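Local coordinates for Glyco_hydro_cc domain-containing protein (Cryptococcus neoformans, PDB 6UBC) that binds oligosaccharides, probably of the beta-1,3-glucan type, through a domain of glycoside hydrolase family 128, at residues I219-T228 with G235-W243; Y197-S207 with F400-Y411. One frame throughout, in Å; residues are numbered along the deposited sequence.

Overall arrangement
Interaction 1 joins the adjacent strands 221-223 and 237-241, with no helix between them; interaction 2 joins strands 204-207 and 406-411, nearly two hundred residues apart. Both are parallel pairings within one (beta/alpha)8 barrel, and the side chains around them differ with position. Strands 204-207 and 221-223 are themselves neighbours, and Asn200 ND2 probably hydrogen-bonds Gly220 O and Ser237 OG, so the two contacts meet. Interaction 1 is partly buried and relies on backbone pairing, aromatic rings and a methionine. Interaction 2 is more buried overall, yet much of its chemistry is polar: a lysine ammonium grips carbonyl groups where a helix ends.

Interaction 1: I219-T228 with G235-W243; sequences IGWYYDWNAT and GASAVNMLW
Gly220, Tyr222 and Ala227 bond to the backbone of residues 237-241, where parallel strands 221-223 and 237-241 of the (beta/alpha)8 barrel pair. Ser237 N donates to Gly220 O (2.8 Å), Ser237 O accepts from Tyr222 N, and Val239 N donates to Tyr222 O, the alternation expected of a parallel ladder. On the face away from Trp221, the Tyr222 ring lies against Ala238, whose CA is 3.9 Å from the ring centroid in a CH-pi contact. Met241 fills the far end of the contact: CB lies 3.7 Å from Asn226 O. CG stands opposite the backbone N (chi1 177°), and the side chain runs on extended past Trp225 O. That course brings SD to the edge of the Tyr223 ring, 3.6 Å from CE2, as a Met-aromatic contact. The terminal CE meets the edge of the Trp225 indole, 3.8 Å from CD1. Both rings are tethered at their polar atoms by strand 366-375, Tyr223 OH to Thr369 O and Trp225 NE1 to Glu370 OE2. Ala227 O is gripped twice, by Asn240 ND2 at 2.9 Å and by Met241 N at 3.2 Å, from opposite faces of its carbonyl plane.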
loop_
_atom_site.group_PDB
_atom_site.type_symbol
_atom_site.label_atom_id
_atom_site.label_comp_id
_atom_site.label_asym_id
_atom_site.label_seq_id
_atom_site.Cartn_x
_atom_site.Cartn_y
_atom_site.Cartn_z
ATOM N N ILE A 219 -5.699 12.106 -7.693
ATOM C CA ILE A 219 -4.795 11.062 -7.154
ATOM C C ILE A 219 -3.486 11.110 -7.919
ATOM O O ILE A 219 -3.513 11.522 -9.147
ATOM C CB ILE A 219 -5.441 9.682 -7.295
ATOM C CG1 ILE A 219 -5.977 9.408 -8.705
ATOM C CG2 ILE A 219 -6.490 9.502 -6.237
ATOM C CD1 ILE A 219 -6.083 7.887 -8.947
ATOM N N GLY A 220 -2.377 10.768 -7.251
ATOM C CA GLY A 220 -1.062 10.701 -7.893
ATOM C C GLY A 220 -0.733 9.358 -8.520
ATOM O O GLY A 220 0.180 9.305 -9.381
ATOM N N TRP A 221 -1.425 8.290 -8.096
ATOM C CA TRP A 221 -0.957 6.913 -8.320
ATOM C C TRP A 221 -2.051 5.928 -7.980
ATOM O O TRP A 221 -3.049 6.314 -7.266
ATOM C CB TRP A 221 0.284 6.626 -7.486
ATOM C CG TRP A 221 0.089 6.658 -5.995
ATOM C CD1 TRP A 221 -0.136 7.780 -5.234
ATOM C CD2 TRP A 221 -0.065 5.553 -5.097
ATOM N NE1 TRP A 221 -0.344 7.460 -3.923
ATOM C CE2 TRP A 221 -0.244 6.089 -3.799
ATOM C CE3 TRP A 221 -0.010 4.168 -5.246
ATOM C CZ2 TRP A 221 -0.408 5.281 -2.680
ATOM C CZ3 TRP A 221 -0.105 3.379 -4.119
ATOM C CH2 TRP A 221 -0.298 3.936 -2.859
ATOM N N TYR A 222 -1.852 4.712 -8.470
ATOM C CA TYR A 222 -2.809 3.627 -8.255
ATOM C C TYR A 222 -2.154 2.284 -8.484
ATOM O O TYR A 222 -1.168 2.140 -9.197
ATOM C CB TYR A 222 -3.984 3.809 -9.210
ATOM C CG TYR A 222 -3.604 3.927 -10.671
ATOM C CD1 TYR A 222 -3.360 5.153 -11.277
ATOM C CD2 TYR A 222 -3.563 2.807 -11.461
ATOM C CE1 TYR A 222 -3.027 5.222 -12.618
ATOM C CE2 TYR A 222 -3.228 2.842 -12.793
ATOM C CZ TYR A 222 -2.949 4.069 -13.390
ATOM O OH TYR A 222 -2.633 4.135 -14.725
ATOM N N TYR A 223 -2.765 1.277 -7.884
ATOM C CA TYR A 223 -2.343 -0.132 -8.074
ATOM C C TYR A 223 -3.537 -1.015 -7.765
ATOM O O TYR A 223 -4.486 -0.537 -7.048
ATOM C CB TYR A 223 -1.160 -0.448 -7.177
ATOM C CG TYR A 223 -1.489 -0.752 -5.724
ATOM C CD1 TYR A 223 -1.934 0.235 -4.837
ATOM C CD2 TYR A 223 -1.282 -2.013 -5.203
ATOM C CE1 TYR A 223 -2.218 -0.055 -3.513
ATOM C CE2 TYR A 223 -1.484 -2.291 -3.862
ATOM C CZ TYR A 223 -1.991 -1.320 -3.013
ATOM O OH TYR A 223 -2.228 -1.582 -1.676
ATOM N N ASP A 224 -3.446 -2.273 -8.191
ATOM C CA ASP A 224 -4.600 -3.204 -8.107
ATOM C C ASP A 224 -4.141 -4.613 -7.695
ATOM O O ASP A 224 -4.872 -5.576 -7.999
ATOM C CB ASP A 224 -5.404 -3.184 -9.400
ATOM C CG ASP A 224 -4.671 -3.833 -10.564
ATOM O OD1 ASP A 224 -3.498 -4.195 -10.409
ATOM O OD2 ASP A 224 -5.302 -3.974 -11.618
ATOM N N TRP A 225 -2.950 -4.701 -7.121
ATOM C CA TRP A 225 -2.313 -5.936 -6.602
ATOM C C TRP A 225 -1.795 -6.812 -7.739
ATOM O O TRP A 225 -1.084 -7.766 -7.423
ATOM C CB TRP A 225 -3.236 -6.721 -5.679
ATOM C CG TRP A 225 -3.646 -5.955 -4.459
ATOM C CD1 TRP A 225 -2.882 -5.718 -3.378
ATOM C CD2 TRP A 225 -4.896 -5.286 -4.219
ATOM N NE1 TRP A 225 -3.556 -4.989 -2.437
ATOM C CE2 TRP A 225 -4.791 -4.691 -2.936
ATOM C CE3 TRP A 225 -6.088 -5.162 -4.929
ATOM C CZ2 TRP A 225 -5.814 -3.968 -2.372
ATOM C CZ3 TRP A 225 -7.132 -4.457 -4.352
ATOM C CH2 TRP A 225 -6.984 -3.849 -3.096
ATOM N N ASN A 226 -2.075 -6.470 -8.996
ATOM C CA ASN A 226 -1.520 -7.232 -10.153
ATOM C C ASN A 226 -0.096 -6.741 -10.481
ATOM O O ASN A 226 0.344 -5.611 -10.040
ATOM C CB ASN A 226 -2.447 -7.129 -11.367
ATOM C CG ASN A 226 -3.798 -7.736 -11.095
ATOM O OD1 ASN A 226 -3.854 -8.802 -10.473
ATOM N ND2 ASN A 226 -4.872 -7.051 -11.492
ATOM N N ALA A 227 0.607 -7.493 -11.328
ATOM C CA ALA A 227 1.965 -7.117 -11.766
ATOM C C ALA A 227 1.934 -5.717 -12.377
ATOM O O ALA A 227 2.840 -4.873 -12.041
ATOM C CB ALA A 227 2.527 -8.186 -12.723
ATOM N N THR A 228 0.934 -5.463 -13.217
ATOM C CA THR A 228 0.652 -4.163 -13.846
ATOM C C THR A 228 -0.815 -3.865 -13.623
ATOM O O THR A 228 -1.617 -4.751 -13.868
ATOM C CB THR A 228 1.005 -4.194 -15.346
ATOM O OG1 THR A 228 2.361 -4.635 -15.524
ATOM C CG2 THR A 228 0.781 -2.845 -15.983
ATOM N N GLY A 235 -2.958 11.363 -15.560
ATOM C CA GLY A 235 -2.625 12.331 -14.479
ATOM C C GLY A 235 -2.014 11.640 -13.270
ATOM O O GLY A 235 -1.383 12.282 -12.380
ATOM N N ALA A 236 -2.094 10.323 -13.276
ATOM C CA ALA A 236 -1.636 9.487 -12.149
ATOM C C ALA A 236 -0.676 8.411 -12.669
ATOM O O ALA A 236 -0.773 8.008 -13.818
ATOM C CB ALA A 236 -2.845 8.872 -11.479
ATOM N N SER A 237 0.206 7.906 -11.815
ATOM C CA SER A 237 1.178 6.840 -12.215
ATOM C C SER A 237 0.662 5.447 -11.806
ATOM O O SER A 237 0.335 5.246 -10.616
ATOM C CB SER A 237 2.493 7.117 -11.593
ATOM O OG SER A 237 2.955 8.408 -11.990
ATOM N N ALA A 238 0.631 4.504 -12.752
ATOM C CA ALA A 238 0.472 3.063 -12.464
ATOM C C ALA A 238 1.631 2.599 -11.614
ATOM O O ALA A 238 2.804 2.845 -11.987
ATOM C CB ALA A 238 0.439 2.266 -13.739
ATOM N N VAL A 239 1.339 1.859 -10.544
ATOM C CA VAL A 239 2.388 1.282 -9.682
ATOM C C VAL A 239 2.332 -0.225 -9.861
ATOM O O VAL A 239 1.250 -0.826 -9.763
ATOM C CB VAL A 239 2.110 1.696 -8.235
ATOM C CG1 VAL A 239 2.987 0.954 -7.255
ATOM C CG2 VAL A 239 2.219 3.203 -8.079
ATOM N N ASN A 240 3.472 -0.844 -10.132
ATOM C CA ASN A 240 3.571 -2.302 -10.339
ATOM C C ASN A 240 3.703 -2.981 -8.974
ATOM O O ASN A 240 4.076 -2.343 -7.953
ATOM C CB ASN A 240 4.738 -2.677 -11.259
ATOM C CG ASN A 240 4.637 -2.073 -12.641
ATOM O OD1 ASN A 240 5.008 -0.921 -12.818
ATOM N ND2 ASN A 240 4.108 -2.804 -13.622
ATOM N N MET A 241 3.414 -4.263 -8.929
ATOM C CA MET A 241 3.466 -4.993 -7.646
ATOM C C MET A 241 3.772 -6.464 -7.858
ATOM O O MET A 241 3.353 -7.023 -8.883
ATOM C CB MET A 241 2.122 -4.888 -6.925
ATOM C CG MET A 241 2.054 -5.663 -5.653
ATOM S SD MET A 241 0.762 -5.005 -4.564
ATOM C CE MET A 241 0.888 -6.188 -3.208
ATOM N N LEU A 242 4.566 -7.023 -6.942
ATOM C CA LEU A 242 4.699 -8.499 -6.803
ATOM C C LEU A 242 4.008 -8.922 -5.518
ATOM O O LEU A 242 4.562 -8.701 -4.418
ATOM C CB LEU A 242 6.167 -8.940 -6.863
ATOM C CG LEU A 242 6.358 -10.444 -6.761
ATOM C CD1 LEU A 242 5.511 -11.186 -7.793
ATOM C CD2 LEU A 242 7.818 -10.843 -6.863
ATOM N N TRP A 243 2.827 -9.526 -5.652
ATOM C CA TRP A 243 1.961 -9.834 -4.492
ATOM C C TRP A 243 2.599 -10.904 -3.598
ATOM O O TRP A 243 2.622 -10.752 -2.330
ATOM C CB TRP A 243 0.594 -10.289 -5.017
ATOM C CG TRP A 243 -0.463 -10.549 -3.994
ATOM C CD1 TRP A 243 -1.407 -9.702 -3.522
ATOM C CD2 TRP A 243 -0.659 -11.789 -3.281
ATOM N NE1 TRP A 243 -2.221 -10.332 -2.616
ATOM C CE2 TRP A 243 -1.778 -11.610 -2.439
ATOM C CE3 TRP A 243 -0.034 -13.032 -3.325
ATOM C CZ2 TRP A 243 -2.287 -12.626 -1.650
ATOM C CZ3 TRP A 243 -0.548 -14.050 -2.538
ATOM C CH2 TRP A 243 -1.640 -13.828 -1.702
HETATM O O HOH W 1 -1.461 6.280 -16.126
HETATM O O HOH W 2 -0.539 -3.120 -9.180
HETATM O O HOH W 3 1.398 -8.918 -8.187
#

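Interaction 2: Y197-S207 with F400-Y411; sequences YTPNGIKAGVS and FESDDRVQAYAY
Lys203 reaches across to the turn between helix 386-402 and strand 406-411, where its ammonium group is held by backbone carbonyls. The Lys203 side chain is stretched out from CG to NZ, running past that of Glu401 in the opposite direction. At its tip, NZ donates to Phe400 O and to Val406 O, both at 2.8 Å, the second nearly straight along the carbonyl bond. A third bond, to Glu401 O at 3.1 Å, comes from well above the carbonyl plane. Placing a positive charge among carbonyls at the C-terminal end of a helix is probably favourable electrostatically.

The tightly packed part lies beside this, around Tyr409. One face of its ring receives the backbone of Lys203 and Ala204, with Ala204 CA 3.9 Å from the centroid in a CH-pi contact. A chi1 of 58° tucks the ring in between the backbone N and C and over the neighbouring strand; its OH then donates to Glu401 OE2 (2.6 Å), tying the ring back to the helix. Helix 431-441 packs against Tyr409 through Tyr436 and Ile440. Farther along, between two buried residues, Ser207 OG donates to a lone pair of Tyr411 O (2.7 Å).

The looser, wetter part lies around the Glu401 carboxylate and the Lys203 tip, and at Thr198 and Gln407. Two waters link the carboxylate to Lys203 N and Ala204 N, while a third joins Lys203 NZ to Asp404 OD1. Partly exposed Thr198 and Gln407 meet roughly perpendicular, and Thr198 OG1 donates to a lone pair of Gln407 O (2.8 Å). Backbone pairing is sparse, resting on Tyr409 N to Lys203 O and Gly205 N to Tyr409 O, yet it joins the first and last barrel strands, 204-207 and 406-411, in the parallel closure characteristic of the (beta/alpha)8 fold.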
loop_
_atom_site.group_PDB
_atom_site.type_symbol
_atom_site.label_atom_id
_atom_site.label_comp_id
_atom_site.label_asym_id
_atom_site.label_seq_id
_atom_site.Cartn_x
_atom_site.Cartn_y
_atom_site.Cartn_z
ATOM N N TYR A 197 9.039 10.470 -4.970
ATOM C CA TYR A 197 8.577 9.638 -3.831
ATOM C C TYR A 197 7.091 9.931 -3.590
ATOM O O TYR A 197 6.408 9.041 -3.082
ATOM C CB TYR A 197 9.453 9.870 -2.613
ATOM C CG TYR A 197 10.732 9.063 -2.632
ATOM C CD1 TYR A 197 11.179 8.415 -3.775
ATOM C CD2 TYR A 197 11.460 8.903 -1.480
ATOM C CE1 TYR A 197 12.356 7.664 -3.766
ATOM C CE2 TYR A 197 12.673 8.226 -1.481
ATOM C CZ TYR A 197 13.101 7.577 -2.612
ATOM O OH TYR A 197 14.271 6.859 -2.595
ATOM N N THR A 198 6.622 11.147 -3.871
ATOM C CA THR A 198 5.184 11.464 -3.970
ATOM C C THR A 198 4.801 11.518 -5.442
ATOM O O THR A 198 5.131 12.501 -6.114
ATOM C CB THR A 198 4.881 12.768 -3.254
ATOM O OG1 THR A 198 5.209 12.629 -1.879
ATOM C CG2 THR A 198 3.415 13.150 -3.347
ATOM N N PRO A 199 4.168 10.472 -6.021
ATOM C CA PRO A 199 3.929 10.444 -7.469
ATOM C C PRO A 199 3.140 11.665 -7.950
ATOM O O PRO A 199 2.059 11.969 -7.385
ATOM C CB PRO A 199 3.149 9.159 -7.663
ATOM C CG PRO A 199 3.694 8.264 -6.521
ATOM C CD PRO A 199 3.761 9.218 -5.340
ATOM N N ASN A 200 3.713 12.376 -8.915
ATOM C CA ASN A 200 3.005 13.502 -9.573
ATOM C C ASN A 200 2.699 14.598 -8.542
ATOM O O ASN A 200 1.835 15.467 -8.796
ATOM C CB ASN A 200 1.756 12.991 -10.251
ATOM C CG ASN A 200 2.123 11.977 -11.303
ATOM O OD1 ASN A 200 2.817 12.326 -12.240
ATOM N ND2 ASN A 200 1.695 10.726 -11.171
ATOM N N GLY A 201 3.366 14.575 -7.407
ATOM C CA GLY A 201 3.152 15.558 -6.326
ATOM C C GLY A 201 1.785 15.468 -5.683
ATOM O O GLY A 201 1.340 16.445 -5.063
ATOM N N ILE A 202 1.151 14.288 -5.734
ATOM C CA ILE A 202 -0.172 14.061 -5.083
ATOM C C ILE A 202 -0.019 12.824 -4.188
ATOM O O ILE A 202 0.175 11.741 -4.729
ATOM C CB ILE A 202 -1.285 13.863 -6.129
ATOM C CG1 ILE A 202 -1.370 15.023 -7.136
ATOM C CG2 ILE A 202 -2.633 13.638 -5.430
ATOM C CD1 ILE A 202 -2.293 14.763 -8.272
ATOM N N LYS A 203 -0.088 13.003 -2.889
ATOM C CA LYS A 203 0.120 11.836 -1.984
ATOM C C LYS A 203 -0.995 10.828 -2.224
ATOM O O LYS A 203 -0.752 9.620 -2.067
ATOM C CB LYS A 203 0.078 12.272 -0.529
ATOM C CG LYS A 203 1.282 13.079 -0.056
ATOM C CD LYS A 203 1.284 13.292 1.432
ATOM C CE LYS A 203 2.380 14.211 1.931
ATOM N NZ LYS A 203 2.536 14.171 3.395
ATOM N N ALA A 204 -2.213 11.305 -2.444
ATOM C CA ALA A 204 -3.377 10.404 -2.381
ATOM C C ALA A 204 -3.339 9.442 -3.563
ATOM O O ALA A 204 -3.116 9.868 -4.716
ATOM C CB ALA A 204 -4.670 11.230 -2.395
ATOM N N GLY A 205 -3.636 8.177 -3.304
ATOM C CA GLY A 205 -3.802 7.183 -4.344
ATOM C C GLY A 205 -4.994 6.275 -4.051
ATOM O O GLY A 205 -5.749 6.526 -3.097
ATOM N N VAL A 206 -5.050 5.166 -4.772
ATOM C CA VAL A 206 -6.118 4.187 -4.466
ATOM C C VAL A 206 -5.625 2.796 -4.812
ATOM O O VAL A 206 -4.782 2.675 -5.705
ATOM C CB VAL A 206 -7.430 4.576 -5.147
ATOM C CG1 VAL A 206 -7.405 4.201 -6.630
ATOM C CG2 VAL A 206 -8.630 3.908 -4.410
ATOM N N SER A 207 -6.199 1.806 -4.141
ATOM C CA SER A 207 -6.017 0.374 -4.406
ATOM C C SER A 207 -7.253 -0.119 -5.155
ATOM O O SER A 207 -8.354 0.276 -4.755
ATOM C CB SER A 207 -5.794 -0.368 -3.100
ATOM O OG SER A 207 -6.944 -0.314 -2.254
ATOM N N PHE A 400 -2.194 12.441 7.127
ATOM C CA PHE A 400 -1.205 12.003 6.129
ATOM C C PHE A 400 -0.675 13.232 5.357
ATOM O O PHE A 400 0.537 13.317 5.155
ATOM C CB PHE A 400 -1.795 10.994 5.148
ATOM C CG PHE A 400 -2.084 9.627 5.696
ATOM C CD1 PHE A 400 -1.389 9.072 6.752
ATOM C CD2 PHE A 400 -3.106 8.881 5.150
ATOM C CE1 PHE A 400 -1.630 7.768 7.162
ATOM C CE2 PHE A 400 -3.380 7.604 5.589
ATOM C CZ PHE A 400 -2.615 7.011 6.557
ATOM N N GLU A 401 -1.566 14.119 4.934
ATOM C CA GLU A 401 -1.118 15.293 4.137
ATOM C C GLU A 401 -0.121 16.112 4.982
ATOM O O GLU A 401 0.879 16.632 4.453
ATOM C CB GLU A 401 -2.340 16.080 3.662
ATOM C CG GLU A 401 -3.105 15.384 2.574
ATOM C CD GLU A 401 -2.383 15.176 1.247
ATOM O OE1 GLU A 401 -1.293 15.808 1.023
ATOM O OE2 GLU A 401 -2.904 14.380 0.398
ATOM N N SER A 402 -0.340 16.210 6.279
ATOM C CA SER A 402 0.480 17.122 7.117
ATOM C C SER A 402 1.767 16.415 7.566
ATOM O O SER A 402 2.695 17.068 8.035
ATOM C CB SER A 402 -0.341 17.663 8.244
ATOM O OG SER A 402 -0.510 16.638 9.177
ATOM N N ASP A 403 1.851 15.097 7.381
ATOM C CA ASP A 403 2.965 14.316 7.952
ATOM C C ASP A 403 4.032 14.167 6.884
ATOM O O ASP A 403 3.884 13.347 5.942
ATOM C CB ASP A 403 2.504 12.980 8.527
ATOM C CG ASP A 403 3.552 12.291 9.385
ATOM O OD1 ASP A 403 4.772 12.557 9.194
ATOM O OD2 ASP A 403 3.122 11.453 10.227
ATOM N N ASP A 404 5.154 14.838 7.070
ATOM C CA ASP A 404 6.247 14.771 6.088
ATOM C C ASP A 404 6.861 13.377 6.005
ATOM O O ASP A 404 7.587 13.138 5.013
ATOM C CB ASP A 404 7.366 15.750 6.476
ATOM C CG ASP A 404 6.978 17.187 6.108
ATOM O OD1 ASP A 404 5.816 17.400 5.592
ATOM O OD2 ASP A 404 7.853 18.086 6.275
ATOM N N ARG A 405 6.654 12.491 6.977
ATOM C CA ARG A 405 7.178 11.108 6.845
ATOM C C ARG A 405 6.357 10.308 5.812
ATOM O O ARG A 405 6.878 9.279 5.326
ATOM C CB ARG A 405 7.151 10.385 8.188
ATOM C CG ARG A 405 8.107 10.944 9.244
ATOM C CD ARG A 405 7.806 10.571 10.691
ATOM N NE ARG A 405 6.436 10.874 11.111
ATOM C CZ ARG A 405 5.878 10.451 12.236
ATOM N NH1 ARG A 405 6.590 9.757 13.110
ATOM N NH2 ARG A 405 4.618 10.730 12.514
ATOM N N VAL A 406 5.106 10.683 5.566
ATOM C CA VAL A 406 4.208 9.881 4.669
ATOM C C VAL A 406 4.271 10.512 3.285
ATOM O O VAL A 406 3.795 11.661 3.113
ATOM C CB VAL A 406 2.792 9.832 5.242
ATOM C CG1 VAL A 406 1.829 9.188 4.233
ATOM C CG2 VAL A 406 2.786 9.085 6.580
ATOM N N GLN A 407 4.823 9.814 2.312
ATOM C CA GLN A 407 4.941 10.400 0.939
ATOM C C GLN A 407 3.789 9.963 0.033
ATOM O O GLN A 407 3.645 10.529 -1.032
ATOM C CB GLN A 407 6.237 10.005 0.238
ATOM C CG GLN A 407 7.443 10.267 1.071
ATOM C CD GLN A 407 7.795 11.675 0.826
ATOM O OE1 GLN A 407 8.256 12.002 -0.279
ATOM N NE2 GLN A 407 7.540 12.466 1.862
ATOM N N ALA A 408 2.985 8.976 0.437
ATOM C CA ALA A 408 1.822 8.532 -0.357
ATOM C C ALA A 408 0.906 7.702 0.556
ATOM O O ALA A 408 1.436 7.052 1.493
ATOM C CB ALA A 408 2.299 7.741 -1.582
ATOM N N TYR A 409 -0.386 7.653 0.224
ATOM C CA TYR A 409 -1.353 6.786 0.930
ATOM C C TYR A 409 -2.469 6.419 -0.041
ATOM O O TYR A 409 -2.781 7.137 -1.044
ATOM C CB TYR A 409 -1.877 7.517 2.163
ATOM C CG TYR A 409 -2.543 8.827 1.820
ATOM C CD1 TYR A 409 -3.893 8.890 1.473
ATOM C CD2 TYR A 409 -1.857 10.033 1.858
ATOM C CE1 TYR A 409 -4.521 10.076 1.143
ATOM C CE2 TYR A 409 -2.481 11.237 1.546
ATOM C CZ TYR A 409 -3.827 11.263 1.178
ATOM O OH TYR A 409 -4.486 12.425 0.892
ATOM N N ALA A 410 -3.071 5.270 0.262
ATOM C CA ALA A 410 -4.192 4.711 -0.526
ATOM C C ALA A 410 -5.238 4.090 0.382
ATOM O O ALA A 410 -4.942 3.161 1.191
ATOM C CB ALA A 410 -3.661 3.696 -1.515
ATOM N N TYR A 411 -6.475 4.479 0.106
ATOM C CA TYR A 411 -7.684 3.834 0.642
ATOM C C TYR A 411 -7.706 2.346 0.300
ATOM O O TYR A 411 -7.567 1.954 -0.887
ATOM C CB TYR A 411 -8.865 4.589 0.094
ATOM C CG TYR A 411 -10.197 4.313 0.730
ATOM C CD1 TYR A 411 -10.893 3.132 0.458
ATOM C CD2 TYR A 411 -10.763 5.209 1.594
ATOM C CE1 TYR A 411 -12.147 2.917 0.993
ATOM C CE2 TYR A 411 -12.024 5.019 2.122
ATOM C CZ TYR A 411 -12.705 3.852 1.857
ATOM O OH TYR A 411 -13.949 3.671 2.373
HETATM O O HOH W 4 4.280 16.554 3.597
HETATM O O HOH W 5 -0.159 15.853 -1.549
HETATM O O HOH W 6 -2.979 14.087 -2.316
#